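Local structure of Pli0006 protein (Listeria innocua, 3OP9) at residues H8-L17 / F61-G70. The protein probably binds DNA as a transcriptional regulator of the helix-turn-helix (XRE/Cro-C1) family. Sequence-based numbering, arbitrary orientation. Where two conformers were deposited one is given.
Sequences HQFAENLSRL and FHLSIDELVG
H8 lays its CB against the carbonyl oxygen of V69, just before helix 10-17 begins. Its ring turns away from that oxygen: with CG between the backbone N and the carbonyl carbon (chi1 66°), ND1 meets F10 N in the ring plane at 3.3 Å, while NE2 bonds to E52 of the second subunit. Histidine suits this place because it can accept at one nitrogen and donate at the other. Q9, the N-cap residue, gives its backbone N to V69 O at 2.9 Å; in one of its two conformers, NE2 also donates to N13 OD1. F10 swings beside its own carbonyl carbon, bringing CE1 to 4.1 Å from L68 CG and presenting a ring edge to L68 O; Y42, P49, L54 and L57 also pack on its side chain. One turn on, N13 ND2 donates to L68 O at 3.1 Å, nearly straight at 164° but from above the carbonyl plane. Beside it, G70 suits a positive phi as the C-prime residue of a Schellman motif ending helix 65-69. L17 fills the corner between helices: CD1 sits over one face of the F61 ring, a CH-pi contact 4.2 Å from the centroid, and also touches L63 CD1 and L68 CD1, each at 3.8 Å. The helix axes lie 91° apart, and the N-terminal turn of 10-17 rests on the C-terminal end of 65-69. There L68 O and V69 O accept from N13 and Q9, while L17, F61, L63 and L68 form an apolar cluster within the probable DNA-binding domain.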
loop_
_atom_site.group_PDB
_atom_site.type_symbol
_atom_site.label_atom_id
_atom_site.label_comp_id
_atom_site.label_asym_id
_atom_site.label_seq_id
_atom_site.Cartn_x
_atom_site.Cartn_y
_atom_site.Cartn_z
ATOM N N HIS A 8 17.487 -8.986 -2.735
ATOM C CA HIS A 8 16.900 -8.592 -1.446
ATOM C C HIS A 8 17.998 -8.168 -0.480
ATOM O O HIS A 8 19.178 -8.424 -0.730
ATOM C CB HIS A 8 16.093 -9.734 -0.831
ATOM C CG HIS A 8 16.916 -10.917 -0.424
ATOM N ND1 HIS A 8 17.540 -10.999 0.801
ATOM C CD2 HIS A 8 17.193 -12.081 -1.064
ATOM C CE1 HIS A 8 18.172 -12.156 0.899
ATOM N NE2 HIS A 8 17.969 -12.835 -0.217
ATOM N N GLN A 9 17.620 -7.541 0.629
ATOM C CA GLN A 9 18.612 -7.079 1.597
ATOM C C GLN A 9 18.181 -7.470 3.009
ATOM O O GLN A 9 18.209 -6.681 3.940
ATOM C CB GLN A 9 18.817 -5.577 1.448
ATOM C CG GLN A 9 17.628 -4.735 1.750
ATOM C CD GLN A 9 17.922 -3.259 1.517
ATOM O OE1 GLN A 9 18.343 -2.871 0.424
ATOM N NE2 GLN A 9 17.736 -2.437 2.555
ATOM N N PHE A 10 17.754 -8.717 3.157
ATOM C CA PHE A 10 17.319 -9.195 4.467
ATOM C C PHE A 10 18.464 -9.069 5.488
ATOM O O PHE A 10 18.263 -8.611 6.605
ATOM C CB PHE A 10 16.857 -10.648 4.393
ATOM C CG PHE A 10 16.597 -11.256 5.751
ATOM C CD1 PHE A 10 15.550 -10.780 6.555
ATOM C CD2 PHE A 10 17.421 -12.260 6.242
ATOM C CE1 PHE A 10 15.306 -11.329 7.819
ATOM C CE2 PHE A 10 17.189 -12.814 7.496
ATOM C CZ PHE A 10 16.128 -12.353 8.285
ATOM N N ALA A 11 19.679 -9.449 5.120
ATOM C CA ALA A 11 20.717 -9.502 6.144
ATOM C C ALA A 11 21.015 -8.076 6.638
ATOM O O ALA A 11 21.205 -7.844 7.843
ATOM C CB ALA A 11 21.972 -10.165 5.616
ATOM N N GLU A 12 21.076 -7.130 5.692
ATOM C CA GLU A 12 21.342 -5.709 6.004
ATOM C C GLU A 12 20.210 -5.145 6.877
ATOM O O GLU A 12 20.453 -4.426 7.850
ATOM C CB GLU A 12 21.496 -4.912 4.689
ATOM C CG GLU A 12 21.696 -3.412 4.894
ATOM C CD GLU A 12 21.890 -2.636 3.577
ATOM O OE1 GLU A 12 22.268 -3.251 2.552
ATOM O OE2 GLU A 12 21.661 -1.405 3.573
ATOM N N ASN A 13 18.973 -5.486 6.527
ATOM C CA ASN A 13 17.797 -5.017 7.270
ATOM C C ASN A 13 17.736 -5.596 8.665
ATOM O O ASN A 13 17.455 -4.885 9.632
ATOM C CB ASN A 13 16.498 -5.360 6.527
ATOM C CG ASN A 13 16.327 -4.549 5.279
ATOM O OD1 ASN A 13 17.052 -3.581 5.065
ATOM N ND2 ASN A 13 15.341 -4.898 4.471
ATOM N N LEU A 14 18.025 -6.887 8.786
ATOM C CA LEU A 14 17.956 -7.487 10.099
ATOM C C LEU A 14 19.061 -6.848 10.958
ATOM O O LEU A 14 18.868 -6.582 12.138
ATOM C CB LEU A 14 18.128 -9.009 10.011
ATOM C CG LEU A 14 17.932 -9.696 11.370
ATOM C CD1 LEU A 14 16.512 -9.463 11.883
ATOM C CD2 LEU A 14 18.211 -11.167 11.269
ATOM N N SER A 15 20.219 -6.582 10.349
ATOM C CA SER A 15 21.333 -5.985 11.076
ATOM C C SER A 15 20.949 -4.584 11.584
ATOM O O SER A 15 21.264 -4.213 12.711
ATOM C CB SER A 15 22.595 -5.941 10.199
ATOM O OG SER A 15 23.065 -7.263 9.893
ATOM N N ARG A 16 20.243 -3.815 10.761
ATOM C CA ARG A 16 19.848 -2.476 11.164
ATOM C C ARG A 16 18.749 -2.498 12.236
ATOM O O ARG A 16 18.732 -1.638 13.115
ATOM C CB ARG A 16 19.364 -1.646 9.983
ATOM C CG ARG A 16 19.098 -0.206 10.443
ATOM C CD ARG A 16 18.738 0.705 9.343
ATOM N NE ARG A 16 19.817 0.920 8.388
ATOM C CZ ARG A 16 20.799 1.813 8.531
ATOM N NH1 ARG A 16 20.892 2.568 9.620
ATOM N NH2 ARG A 16 21.700 1.935 7.571
ATOM N N LEU A 17 17.839 -3.461 12.147
ATOM C CA LEU A 17 16.791 -3.633 13.154
ATOM C C LEU A 17 17.428 -3.975 14.492
ATOM O O LEU A 17 17.075 -3.408 15.523
ATOM C CB LEU A 17 15.814 -4.750 12.722
ATOM C CG LEU A 17 14.823 -4.329 11.642
ATOM C CD1 LEU A 17 14.117 -5.550 11.060
ATOM C CD2 LEU A 17 13.804 -3.304 12.192
ATOM N N PHE A 61 8.394 -6.985 14.641
ATOM C CA PHE A 61 8.832 -5.639 14.288
ATOM C C PHE A 61 7.732 -4.844 13.608
ATOM O O PHE A 61 7.944 -3.695 13.239
ATOM C CB PHE A 61 10.054 -5.717 13.359
ATOM C CG PHE A 61 11.288 -6.185 14.054
ATOM C CD1 PHE A 61 11.873 -5.390 15.041
ATOM C CD2 PHE A 61 11.875 -7.387 13.741
ATOM C CE1 PHE A 61 13.019 -5.798 15.688
ATOM C CE2 PHE A 61 13.027 -7.802 14.395
ATOM C CZ PHE A 61 13.598 -7.000 15.375
ATOM N N HIS A 62 6.553 -5.446 13.452
ATOM C CA HIS A 62 5.407 -4.768 12.817
ATOM C C HIS A 62 5.718 -4.298 11.394
ATOM O O HIS A 62 5.467 -3.140 11.057
ATOM C CB HIS A 62 4.965 -3.548 13.627
ATOM C CG HIS A 62 4.622 -3.862 15.045
ATOM N ND1 HIS A 62 3.740 -4.861 15.391
ATOM C CD2 HIS A 62 5.041 -3.309 16.208
ATOM C CE1 HIS A 62 3.628 -4.914 16.708
ATOM N NE2 HIS A 62 4.411 -3.986 17.226
ATOM N N LEU A 63 6.236 -5.199 10.569
ATOM C CA LEU A 63 6.699 -4.870 9.221
ATOM C C LEU A 63 5.971 -5.766 8.238
ATOM O O LEU A 63 5.545 -6.855 8.609
ATOM C CB LEU A 63 8.190 -5.186 9.116
ATOM C CG LEU A 63 9.103 -4.382 10.055
ATOM C CD1 LEU A 63 10.524 -4.904 9.939
ATOM C CD2 LEU A 63 9.027 -2.934 9.682
ATOM N N SER A 64 5.856 -5.340 6.984
ATOM C CA SER A 64 5.442 -6.286 5.949
ATOM C C SER A 64 6.624 -7.217 5.723
ATOM O O SER A 64 7.769 -6.868 6.023
ATOM C CB SER A 64 5.083 -5.558 4.654
ATOM O OG SER A 64 6.248 -4.931 4.146
ATOM N N ILE A 65 6.369 -8.407 5.187
ATOM C CA ILE A 65 7.470 -9.288 4.856
ATOM C C ILE A 65 8.292 -8.618 3.770
ATOM O O ILE A 65 9.503 -8.724 3.766
ATOM C CB ILE A 65 6.961 -10.662 4.376
ATOM C CG1 ILE A 65 6.214 -11.349 5.517
ATOM C CG2 ILE A 65 8.126 -11.542 3.914
ATOM C CD1 ILE A 65 5.567 -12.655 5.091
ATOM N N ASP A 66 7.621 -7.921 2.855
ATOM C CA ASP A 66 8.337 -7.205 1.784
ATOM C C ASP A 66 9.336 -6.175 2.326
ATOM O O ASP A 66 10.460 -6.107 1.860
ATOM C CB ASP A 66 7.337 -6.559 0.821
ATOM C CG ASP A 66 6.472 -7.613 0.093
ATOM O OD1 ASP A 66 5.499 -8.102 0.691
ATOM O OD2 ASP A 66 6.763 -7.999 -1.050
ATOM N N GLU A 67 8.911 -5.363 3.293
ATOM C CA GLU A 67 9.798 -4.402 3.948
ATOM C C GLU A 67 10.954 -5.144 4.640
ATOM O O GLU A 67 12.117 -4.736 4.549
ATOM C CB GLU A 67 9.016 -3.593 5.013
ATOM C CG GLU A 67 8.056 -2.556 4.432
ATOM C CD GLU A 67 7.110 -1.932 5.475
ATOM O OE1 GLU A 67 6.865 -2.555 6.544
ATOM O OE2 GLU A 67 6.594 -0.823 5.199
ATOM N N LEU A 68 10.628 -6.168 5.415
ATOM C CA LEU A 68 11.668 -6.931 6.137
ATOM C C LEU A 68 12.776 -7.481 5.234
ATOM O O LEU A 68 13.968 -7.394 5.562
ATOM C CB LEU A 68 11.017 -8.093 6.894
ATOM C CG LEU A 68 11.943 -9.020 7.673
ATOM C CD1 LEU A 68 12.756 -8.226 8.733
ATOM C CD2 LEU A 68 11.123 -10.159 8.319
ATOM N N VAL A 69 12.406 -8.051 4.090
ATOM C CA VAL A 69 13.433 -8.546 3.199
ATOM C C VAL A 69 13.913 -7.569 2.136
ATOM O O VAL A 69 14.859 -7.899 1.447
ATOM C CB VAL A 69 13.038 -9.868 2.516
ATOM C CG1 VAL A 69 12.553 -10.850 3.539
ATOM C CG2 VAL A 69 12.001 -9.626 1.405
ATOM N N GLY A 70 13.298 -6.386 1.987
ATOM C CA GLY A 70 13.725 -5.437 0.956
ATOM C C GLY A 70 13.346 -5.872 -0.461
ATOM O O GLY A 70 14.068 -5.645 -1.447
#